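Local coordinates for thioesterase domain-containing protein (Pyrococcus horikoshii, PDB 1IXL) that is of unknown function but adopts the hot-dog fold of the thioesterase superfamily and may hydrolyse acyl-CoA thioesters, at residues T51-E65 against K101-L115. Sequence-based numbering, arbitrary orientation.
Sequences TFGLADYAAMLAVNE and KIVEVKVYREEEVVL
Ala55 and Ala59, on the face of helix 51-63 turned to the sheet, press their methyls against the branched valines of strand 101-109. Ala55 CB rests over the gap between Val105 and Val107, 3.7 Å from both Val105 CG1 and Val107 CG2, with Leu115 CD2 close by. Alanine suits these places, its short side chain letting the axes approach to 8.5 Å; beta-branched valine suits an extended strand and offers two methyls, as Val105 does with CG1 to Ala55 and CG2 to Ala59, 3.9 Å from its CB. In Val103 a chi1 of 180° swings CG1 to the side opposite the backbone N, laying it against Ala59 and Ala62, and CG2 meets Val63. Leu54 CD2 reaches Val107 CG1 at 4.0 Å.

At the Thr51 end, threonine offers a methyl to the apolar side while OG1 stays beside the backbone N: CG2 lies 3.9 Å from Leu115 CD1. Leu115 follows Val114 in a classic beta bulge opposite Val107.

Polar contact is confined to the other end. Lys101, its chain bent, crosses Val63 and brings NZ to 3.7 Å from Val63 CG1 and 3.9 Å from Glu65 OE1, a long salt bridge. An alanine in place of Val63 would probably leave the aliphatic part of Lys101 and Val103 CG2 poorly packed and the ammonium freer to wander from Glu65.

This is the hot-dog core: helix 51-63 packs on the antiparallel sheet, its N-to-C direction 137° from that of strand 101-109. Phe119 of strand 112-123 touches Ala55 and Val105; on strand 86-97, Ala89 meets Leu54 and Ala91 meets Val105.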
ATOM      1  N   THR A  51       7.105   2.974   4.399  1.00 19.98           N
ATOM      2  CA  THR A  51       6.109   2.046   4.903  1.00 20.38           C
ATOM      3  C   THR A  51       4.724   2.521   4.475  1.00 21.43           C
ATOM      4  O   THR A  51       3.859   1.714   4.067  1.00 22.45           O
ATOM      5  CB  THR A  51       6.168   1.991   6.421  1.00 21.38           C
ATOM      6  OG1 THR A  51       7.508   1.702   6.817  1.00 25.17           O
ATOM      7  CG2 THR A  51       5.236   0.898   6.946  1.00 22.72           C
ATOM      8  N   PHE A  52       4.508   3.831   4.568  1.00 19.73           N
ATOM      9  CA  PHE A  52       3.228   4.416   4.142  1.00 19.28           C
ATOM     10  C   PHE A  52       3.051   4.241   2.632  1.00 20.70           C
ATOM     11  O   PHE A  52       1.963   3.910   2.166  1.00 21.43           O
ATOM     12  CB  PHE A  52       3.174   5.916   4.474  1.00 20.08           C
ATOM     13  CG  PHE A  52       1.925   6.618   3.955  1.00 20.41           C
ATOM     14  CD1 PHE A  52       0.815   6.792   4.773  1.00 22.01           C
ATOM     15  CD2 PHE A  52       1.870   7.090   2.651  1.00 19.81           C
ATOM     16  CE1 PHE A  52      -0.348   7.433   4.288  1.00 21.48           C
ATOM     17  CE2 PHE A  52       0.715   7.732   2.143  1.00 19.09           C
ATOM     18  CZ  PHE A  52      -0.397   7.903   2.970  1.00 19.27           C
ATOM     19  N   GLY A  53       4.127   4.467   1.872  1.00 20.86           N
ATOM     20  CA  GLY A  53       4.046   4.340   0.430  1.00 20.25           C
ATOM     21  C   GLY A  53       3.634   2.929   0.072  1.00 22.69           C
ATOM     22  O   GLY A  53       2.801   2.718  -0.803  1.00 19.95           O
ATOM     23  N   LEU A  54       4.241   1.946   0.735  1.00 22.93           N
ATOM     24  CA  LEU A  54       3.863   0.557   0.469  1.00 23.15           C
ATOM     25  C   LEU A  54       2.380   0.340   0.778  1.00 23.36           C
ATOM     26  O   LEU A  54       1.644  -0.255  -0.029  1.00 22.91           O
ATOM     27  CB  LEU A  54       4.717  -0.411   1.304  1.00 21.49           C
ATOM     28  CG  LEU A  54       4.182  -1.843   1.490  1.00 23.94           C
ATOM     29  CD1 LEU A  54       4.139  -2.576   0.156  1.00 22.81           C
ATOM     30  CD2 LEU A  54       5.080  -2.602   2.462  1.00 20.87           C
ATOM     31  N   ALA A  55       1.922   0.802   1.934  1.00 20.75           N
ATOM     32  CA  ALA A  55       0.502   0.616   2.268  1.00 22.85           C
ATOM     33  C   ALA A  55      -0.433   1.321   1.267  1.00 21.22           C
ATOM     34  O   ALA A  55      -1.474   0.782   0.881  1.00 24.73           O
ATOM     35  CB  ALA A  55       0.219   1.116   3.690  1.00 23.28           C
ATOM     36  N   ASP A  56      -0.052   2.531   0.868  1.00 21.74           N
ATOM     37  CA  ASP A  56      -0.811   3.358  -0.097  1.00 23.34           C
ATOM     38  C   ASP A  56      -0.979   2.566  -1.414  1.00 21.05           C
ATOM     39  O   ASP A  56      -2.076   2.459  -1.965  1.00 21.93           O
ATOM     40  CB  ASP A  56      -0.011   4.664  -0.331  1.00 23.69           C
ATOM     41  CG  ASP A  56      -0.637   5.605  -1.373  1.00 25.72           C
ATOM     42  OD1 ASP A  56      -1.587   5.208  -2.092  1.00 24.96           O
ATOM     43  OD2 ASP A  56      -0.139   6.762  -1.472  1.00 23.88           O
ATOM     44  N   TYR A  57       0.123   2.014  -1.908  1.00 21.50           N
ATOM     45  CA  TYR A  57       0.110   1.239  -3.142  1.00 20.86           C
ATOM     46  C   TYR A  57      -0.790   0.006  -3.017  1.00 22.49           C
ATOM     47  O   TYR A  57      -1.524  -0.308  -3.949  1.00 20.11           O
ATOM     48  CB  TYR A  57       1.567   0.859  -3.523  1.00 20.30           C
ATOM     49  CG  TYR A  57       1.787   0.038  -4.806  1.00 20.55           C
ATOM     50  CD1 TYR A  57       1.019   0.258  -5.962  1.00 18.26           C
ATOM     51  CD2 TYR A  57       2.855  -0.866  -4.893  1.00 21.70           C
ATOM     52  CE1 TYR A  57       1.319  -0.390  -7.160  1.00 20.91           C
ATOM     53  CE2 TYR A  57       3.174  -1.514  -6.086  1.00 24.34           C
ATOM     54  CZ  TYR A  57       2.403  -1.267  -7.223  1.00 22.85           C
ATOM     55  OH  TYR A  57       2.756  -1.835  -8.427  1.00 23.74           O
ATOM     56  N   ALA A  58      -0.751  -0.690  -1.876  1.00 21.29           N
ATOM     57  CA  ALA A  58      -1.597  -1.862  -1.706  1.00 22.35           C
ATOM     58  C   ALA A  58      -3.078  -1.466  -1.797  1.00 22.08           C
ATOM     59  O   ALA A  58      -3.913  -2.175  -2.397  1.00 19.78           O
ATOM     60  CB  ALA A  58      -1.303  -2.543  -0.340  1.00 23.41           C
ATOM     61  N   ALA A  59      -3.395  -0.327  -1.198  1.00 19.83           N
ATOM     62  CA  ALA A  59      -4.750   0.206  -1.194  1.00 19.91           C
ATOM     63  C   ALA A  59      -5.218   0.495  -2.629  1.00 19.65           C
ATOM     64  O   ALA A  59      -6.348   0.157  -2.997  1.00 23.01           O
ATOM     65  CB  ALA A  59      -4.797   1.489  -0.336  1.00 20.28           C
HETATM   66  N   MSE A  60      -4.348   1.094  -3.439  1.00 20.10           N
HETATM   67  CA  MSE A  60      -4.686   1.382  -4.823  1.00 19.56           C
HETATM   68  C   MSE A  60      -4.973   0.067  -5.560  1.00 23.59           C
HETATM   69  O   MSE A  60      -5.836   0.021  -6.442  1.00 21.90           O
HETATM   70  CB  MSE A  60      -3.538   2.118  -5.535  1.00 20.84           C
HETATM   71  CG  MSE A  60      -3.148   3.492  -4.952  1.00 21.41           C
HETATM   72 SE   MSE A  60      -4.437   4.768  -5.061  1.00 10.51          SE
HETATM   73  CE  MSE A  60      -5.348   4.370  -3.788  1.00 15.99           C
ATOM     74  N   LEU A  61      -4.255  -1.004  -5.218  1.00 23.74           N
ATOM     75  CA  LEU A  61      -4.492  -2.288  -5.900  1.00 23.52           C
ATOM     76  C   LEU A  61      -5.688  -3.041  -5.359  1.00 24.05           C
ATOM     77  O   LEU A  61      -6.230  -3.908  -6.044  1.00 24.64           O
ATOM     78  CB  LEU A  61      -3.240  -3.187  -5.881  1.00 23.45           C
ATOM     79  CG  LEU A  61      -2.054  -2.553  -6.625  1.00 23.39           C
ATOM     80  CD1 LEU A  61      -0.883  -3.534  -6.741  1.00 23.34           C
ATOM     81  CD2 LEU A  61      -2.496  -2.117  -8.000  1.00 21.50           C
ATOM     82  N   ALA A  62      -6.111  -2.730  -4.139  1.00 23.10           N
ATOM     83  CA  ALA A  62      -7.294  -3.382  -3.609  1.00 23.85           C
ATOM     84  C   ALA A  62      -8.495  -2.843  -4.409  1.00 26.80           C
ATOM     85  O   ALA A  62      -9.506  -3.530  -4.556  1.00 22.65           O
ATOM     86  CB  ALA A  62      -7.454  -3.096  -2.122  1.00 26.07           C
ATOM     87  N   VAL A  63      -8.386  -1.621  -4.933  1.00 23.03           N
ATOM     88  CA  VAL A  63      -9.484  -1.061  -5.742  1.00 24.71           C
ATOM     89  C   VAL A  63      -9.220  -1.457  -7.186  1.00 25.09           C
ATOM     90  O   VAL A  63     -10.124  -1.874  -7.901  1.00 26.07           O
ATOM     91  CB  VAL A  63      -9.560   0.467  -5.612  1.00 25.46           C
ATOM     92  CG1 VAL A  63     -10.671   1.022  -6.528  1.00 30.03           C
ATOM     93  CG2 VAL A  63      -9.834   0.835  -4.139  1.00 22.32           C
ATOM     94  N   ASN A  64      -7.972  -1.294  -7.609  1.00 25.72           N
ATOM     95  CA  ASN A  64      -7.518  -1.698  -8.932  1.00 28.82           C
ATOM     96  C   ASN A  64      -8.363  -1.201 -10.097  1.00 31.56           C
ATOM     97  O   ASN A  64      -8.763  -1.971 -10.968  1.00 32.22           O
ATOM     98  CB  ASN A  64      -7.415  -3.230  -8.977  1.00 27.54           C
ATOM     99  CG  ASN A  64      -6.633  -3.731 -10.181  1.00 26.05           C
ATOM    100  OD1 ASN A  64      -5.679  -3.091 -10.624  1.00 26.50           O
ATOM    101  ND2 ASN A  64      -7.028  -4.894 -10.713  1.00 26.73           N
ATOM    102  N   GLU A  65      -8.606   0.100 -10.107  1.00 31.68           N
ATOM    103  CA  GLU A  65      -9.369   0.751 -11.156  1.00 32.44           C
ATOM    104  C   GLU A  65      -8.348   1.721 -11.739  1.00 28.42           C
ATOM    105  O   GLU A  65      -7.643   2.384 -10.990  1.00 28.73           O
ATOM    106  CB  GLU A  65     -10.540   1.496 -10.528  1.00 38.72           C
ATOM    107  CG  GLU A  65     -11.755   1.517 -11.376  1.00 47.63           C
ATOM    108  CD  GLU A  65     -12.670   0.347 -11.104  1.00 52.34           C
ATOM    109  OE1 GLU A  65     -13.451   0.427 -10.125  1.00 50.58           O
ATOM    110  OE2 GLU A  65     -12.602  -0.647 -11.862  1.00 53.57           O
ATOM    111  N   LYS A 101     -14.091   4.542  -2.078  1.00 29.88           N
ATOM    112  CA  LYS A 101     -13.829   3.254  -1.461  1.00 28.87           C
ATOM    113  C   LYS A 101     -13.002   3.437  -0.185  1.00 26.79           C
ATOM    114  O   LYS A 101     -12.021   4.168  -0.186  1.00 25.43           O
ATOM    115  CB  LYS A 101     -13.044   2.383  -2.439  1.00 29.41           C
ATOM    116  CG  LYS A 101     -13.609   2.376  -3.862  1.00 35.13           C
ATOM    117  CD  LYS A 101     -14.877   1.542  -3.941  1.00 36.93           C
ATOM    118  CE  LYS A 101     -15.387   1.407  -5.377  1.00 40.57           C
ATOM    119  NZ  LYS A 101     -14.346   0.912  -6.318  1.00 43.99           N
ATOM    120  N   ILE A 102     -13.410   2.801   0.905  1.00 25.33           N
ATOM    121  CA  ILE A 102     -12.643   2.891   2.148  1.00 24.72           C
ATOM    122  C   ILE A 102     -11.866   1.575   2.224  1.00 25.70           C
ATOM    123  O   ILE A 102     -12.447   0.494   2.206  1.00 26.34           O
ATOM    124  CB  ILE A 102     -13.555   3.054   3.373  1.00 26.88           C
ATOM    125  CG1 ILE A 102     -14.315   4.378   3.276  1.00 31.28           C
ATOM    126  CG2 ILE A 102     -12.728   3.052   4.651  1.00 25.53           C
ATOM    127  CD1 ILE A 102     -15.371   4.574   4.385  1.00 30.33           C
ATOM    128  N   VAL A 103     -10.545   1.668   2.281  1.00 23.63           N
ATOM    129  CA  VAL A 103      -9.712   0.473   2.298  1.00 20.43           C
ATOM    130  C   VAL A 103      -8.912   0.418   3.585  1.00 22.94           C
ATOM    131  O   VAL A 103      -8.310   1.408   3.981  1.00 20.90           O
ATOM    132  CB  VAL A 103      -8.741   0.509   1.115  1.00 22.16           C
ATOM    133  CG1 VAL A 103      -7.856  -0.728   1.111  1.00 22.92           C
ATOM    134  CG2 VAL A 103      -9.540   0.632  -0.186  1.00 26.99           C
ATOM    135  N   GLU A 104      -8.927  -0.726   4.250  1.00 22.11           N
ATOM    136  CA  GLU A 104      -8.156  -0.863   5.471  1.00 24.05           C
ATOM    137  C   GLU A 104      -6.861  -1.547   5.050  1.00 23.96           C
ATOM    138  O   GLU A 104      -6.873  -2.449   4.210  1.00 22.23           O
ATOM    139  CB  GLU A 104      -8.902  -1.728   6.494  1.00 25.88           C
ATOM    140  CG  GLU A 104      -8.097  -1.991   7.762  1.00 36.09           C
ATOM    141  CD  GLU A 104      -8.918  -2.662   8.847  1.00 44.83           C
ATOM    142  OE1 GLU A 104      -9.609  -3.661   8.530  1.00 47.52           O
ATOM    143  OE2 GLU A 104      -8.871  -2.192  10.010  1.00 44.12           O
ATOM    144  N   VAL A 105      -5.739  -1.106   5.597  1.00 22.11           N
ATOM    145  CA  VAL A 105      -4.472  -1.724   5.241  1.00 21.37           C
ATOM    146  C   VAL A 105      -3.668  -1.972   6.507  1.00 24.17           C
ATOM    147  O   VAL A 105      -3.651  -1.153   7.432  1.00 24.72           O
ATOM    148  CB  VAL A 105      -3.608  -0.817   4.302  1.00 21.53           C
ATOM    149  CG1 VAL A 105      -2.337  -1.536   3.931  1.00 20.92           C
ATOM    150  CG2 VAL A 105      -4.370  -0.449   3.037  1.00 22.75           C
ATOM    151  N   LYS A 106      -3.020  -3.121   6.551  1.00 23.15           N
ATOM    152  CA  LYS A 106      -2.175  -3.454   7.676  1.00 28.68           C
ATOM    153  C   LYS A 106      -0.876  -3.905   7.042  1.00 27.82           C
ATOM    154  O   LYS A 106      -0.886  -4.671   6.075  1.00 26.69           O
ATOM    155  CB  LYS A 106      -2.797  -4.579   8.520  1.00 26.85           C
ATOM    156  CG  LYS A 106      -3.825  -4.069   9.515  1.00 33.88           C
ATOM    157  CD  LYS A 106      -4.063  -5.067  10.634  1.00 40.67           C
ATOM    158  CE  LYS A 106      -5.381  -5.783  10.469  1.00 43.28           C
ATOM    159  NZ  LYS A 106      -6.495  -4.805  10.598  1.00 47.43           N
ATOM    160  N   VAL A 107       0.238  -3.384   7.543  1.00 26.12           N
ATOM    161  CA  VAL A 107       1.520  -3.779   7.004  1.00 24.33           C
ATOM    162  C   VAL A 107       2.169  -4.682   8.044  1.00 25.96           C
ATOM    163  O   VAL A 107       2.239  -4.316   9.217  1.00 25.86           O
ATOM    164  CB  VAL A 107       2.413  -2.570   6.735  1.00 24.34           C
ATOM    165  CG1 VAL A 107       3.767  -3.040   6.189  1.00 23.36           C
ATOM    166  CG2 VAL A 107       1.720  -1.630   5.725  1.00 21.05           C
ATOM    167  N   TYR A 108       2.626  -5.855   7.601  1.00 26.71           N
ATOM    168  CA  TYR A 108       3.248  -6.849   8.489  1.00 27.29           C
ATOM    169  C   TYR A 108       4.726  -7.100   8.252  1.00 28.11           C
ATOM    170  O   TYR A 108       5.238  -6.927   7.143  1.00 25.01           O
ATOM    171  CB  TYR A 108       2.564  -8.224   8.325  1.00 29.47           C
ATOM    172  CG  TYR A 108       1.073  -8.253   8.599  1.00 31.98           C
ATOM    173  CD1 TYR A 108       0.153  -7.800   7.645  1.00 31.55           C
ATOM    174  CD2 TYR A 108       0.586  -8.689   9.827  1.00 32.26           C
ATOM    175  CE1 TYR A 108      -1.221  -7.775   7.918  1.00 32.54           C
ATOM    176  CE2 TYR A 108      -0.777  -8.676  10.113  1.00 34.01           C
ATOM    177  CZ  TYR A 108      -1.678  -8.216   9.159  1.00 32.85           C
ATOM    178  OH  TYR A 108      -3.026  -8.185   9.457  1.00 32.86           O
ATOM    179  N   ARG A 109       5.407  -7.525   9.310  1.00 27.81           N
ATOM    180  CA  ARG A 109       6.805  -7.941   9.212  1.00 29.34           C
ATOM    181  C   ARG A 109       6.587  -9.316   9.837  1.00 32.85           C
ATOM    182  O   ARG A 109       6.471  -9.440  11.048  1.00 30.28           O
ATOM    183  CB  ARG A 109       7.729  -7.092  10.083  1.00 30.44           C
ATOM    184  CG  ARG A 109       9.183  -7.576  10.051  1.00 30.72           C
ATOM    185  CD  ARG A 109      10.040  -6.639  10.854  1.00 24.85           C
ATOM    186  NE  ARG A 109       9.526  -6.524  12.208  1.00 26.57           N
ATOM    187  CZ  ARG A 109       9.617  -5.420  12.938  1.00 29.89           C
ATOM    188  NH1 ARG A 109      10.205  -4.344  12.429  1.00 28.10           N
ATOM    189  NH2 ARG A 109       9.117  -5.386  14.166  1.00 28.95           N
ATOM    190  N   GLU A 110       6.469 -10.332   8.985  1.00 35.49           N
ATOM    191  CA  GLU A 110       6.151 -11.680   9.433  1.00 38.64           C
ATOM    192  C   GLU A 110       4.768 -11.571  10.086  1.00 37.81           C
ATOM    193  O   GLU A 110       3.805 -11.212   9.400  1.00 38.35           O
ATOM    194  CB  GLU A 110       7.225 -12.199  10.389  1.00 42.69           C
ATOM    195  CG  GLU A 110       8.601 -12.201   9.718  1.00 48.67           C
ATOM    196  CD  GLU A 110       9.653 -12.930  10.509  1.00 55.05           C
ATOM    197  OE1 GLU A 110       9.852 -12.591  11.694  1.00 60.77           O
ATOM    198  OE2 GLU A 110      10.292 -13.847   9.942  1.00 60.47           O
ATOM    199  N   GLU A 111       4.640 -11.834  11.383  1.00 36.70           N
ATOM    200  CA  GLU A 111       3.310 -11.745  12.006  1.00 36.52           C
ATOM    201  C   GLU A 111       3.001 -10.430  12.707  1.00 32.54           C
ATOM    202  O   GLU A 111       1.858 -10.169  13.075  1.00 30.83           O
ATOM    203  CB  GLU A 111       3.108 -12.887  13.016  1.00 41.55           C
ATOM    204  CG  GLU A 111       3.049 -14.275  12.408  1.00 49.33           C
ATOM    205  CD  GLU A 111       1.985 -14.388  11.340  1.00 55.19           C
ATOM    206  OE1 GLU A 111       2.180 -13.807  10.246  1.00 60.58           O
ATOM    207  OE2 GLU A 111       0.953 -15.050  11.597  1.00 59.34           O
ATOM    208  N   GLU A 112       4.015  -9.600  12.897  1.00 31.86           N
ATOM    209  CA  GLU A 112       3.824  -8.332  13.584  1.00 30.55           C
ATOM    210  C   GLU A 112       3.264  -7.227  12.692  1.00 28.76           C
ATOM    211  O   GLU A 112       3.655  -7.090  11.537  1.00 29.23           O
ATOM    212  CB  GLU A 112       5.151  -7.824  14.134  1.00 32.61           C
ATOM    213  CG  GLU A 112       6.043  -8.856  14.779  1.00 35.07           C
ATOM    214  CD  GLU A 112       7.475  -8.352  14.873  1.00 37.04           C
ATOM    215  OE1 GLU A 112       8.353  -8.883  14.149  1.00 41.05           O
ATOM    216  OE2 GLU A 112       7.718  -7.410  15.655  1.00 37.66           O
ATOM    217  N   VAL A 113       2.364  -6.432  13.250  1.00 27.24           N
ATOM    218  CA  VAL A 113       1.815  -5.293  12.531  1.00 27.48           C
ATOM    219  C   VAL A 113       2.758  -4.106  12.790  1.00 26.46           C
ATOM    220  O   VAL A 113       3.095  -3.824  13.947  1.00 24.99           O
ATOM    221  CB  VAL A 113       0.397  -4.960  13.037  1.00 28.14           C
ATOM    222  CG1 VAL A 113      -0.087  -3.648  12.433  1.00 31.01           C
ATOM    223  CG2 VAL A 113      -0.566  -6.106  12.651  1.00 30.45           C
ATOM    224  N   VAL A 114       3.217  -3.444  11.725  1.00 23.21           N
ATOM    225  CA  VAL A 114       4.094  -2.284  11.877  1.00 22.08           C
ATOM    226  C   VAL A 114       3.337  -1.004  11.498  1.00 26.01           C
ATOM    227  O   VAL A 114       3.753   0.095  11.847  1.00 24.06           O
ATOM    228  CB  VAL A 114       5.392  -2.407  11.010  1.00 23.69           C
ATOM    229  CG1 VAL A 114       6.168  -3.658  11.418  1.00 27.19           C
ATOM    230  CG2 VAL A 114       5.051  -2.452   9.510  1.00 24.21           C
ATOM    231  N   LEU A 115       2.237  -1.156  10.758  1.00 23.27           N
ATOM    232  CA  LEU A 115       1.411  -0.012  10.388  1.00 24.54           C
ATOM    233  C   LEU A 115      -0.030  -0.450  10.164  1.00 23.38           C
ATOM    234  O   LEU A 115      -0.272  -1.530   9.644  1.00 26.09           O
ATOM    235  CB  LEU A 115       1.929   0.663   9.097  1.00 21.20           C
ATOM    236  CG  LEU A 115       1.067   1.855   8.602  1.00 22.13           C
ATOM    237  CD1 LEU A 115       1.962   2.874   7.903  1.00 24.50           C
ATOM    238  CD2 LEU A 115      -0.061   1.382   7.646  1.00 20.46           C
TER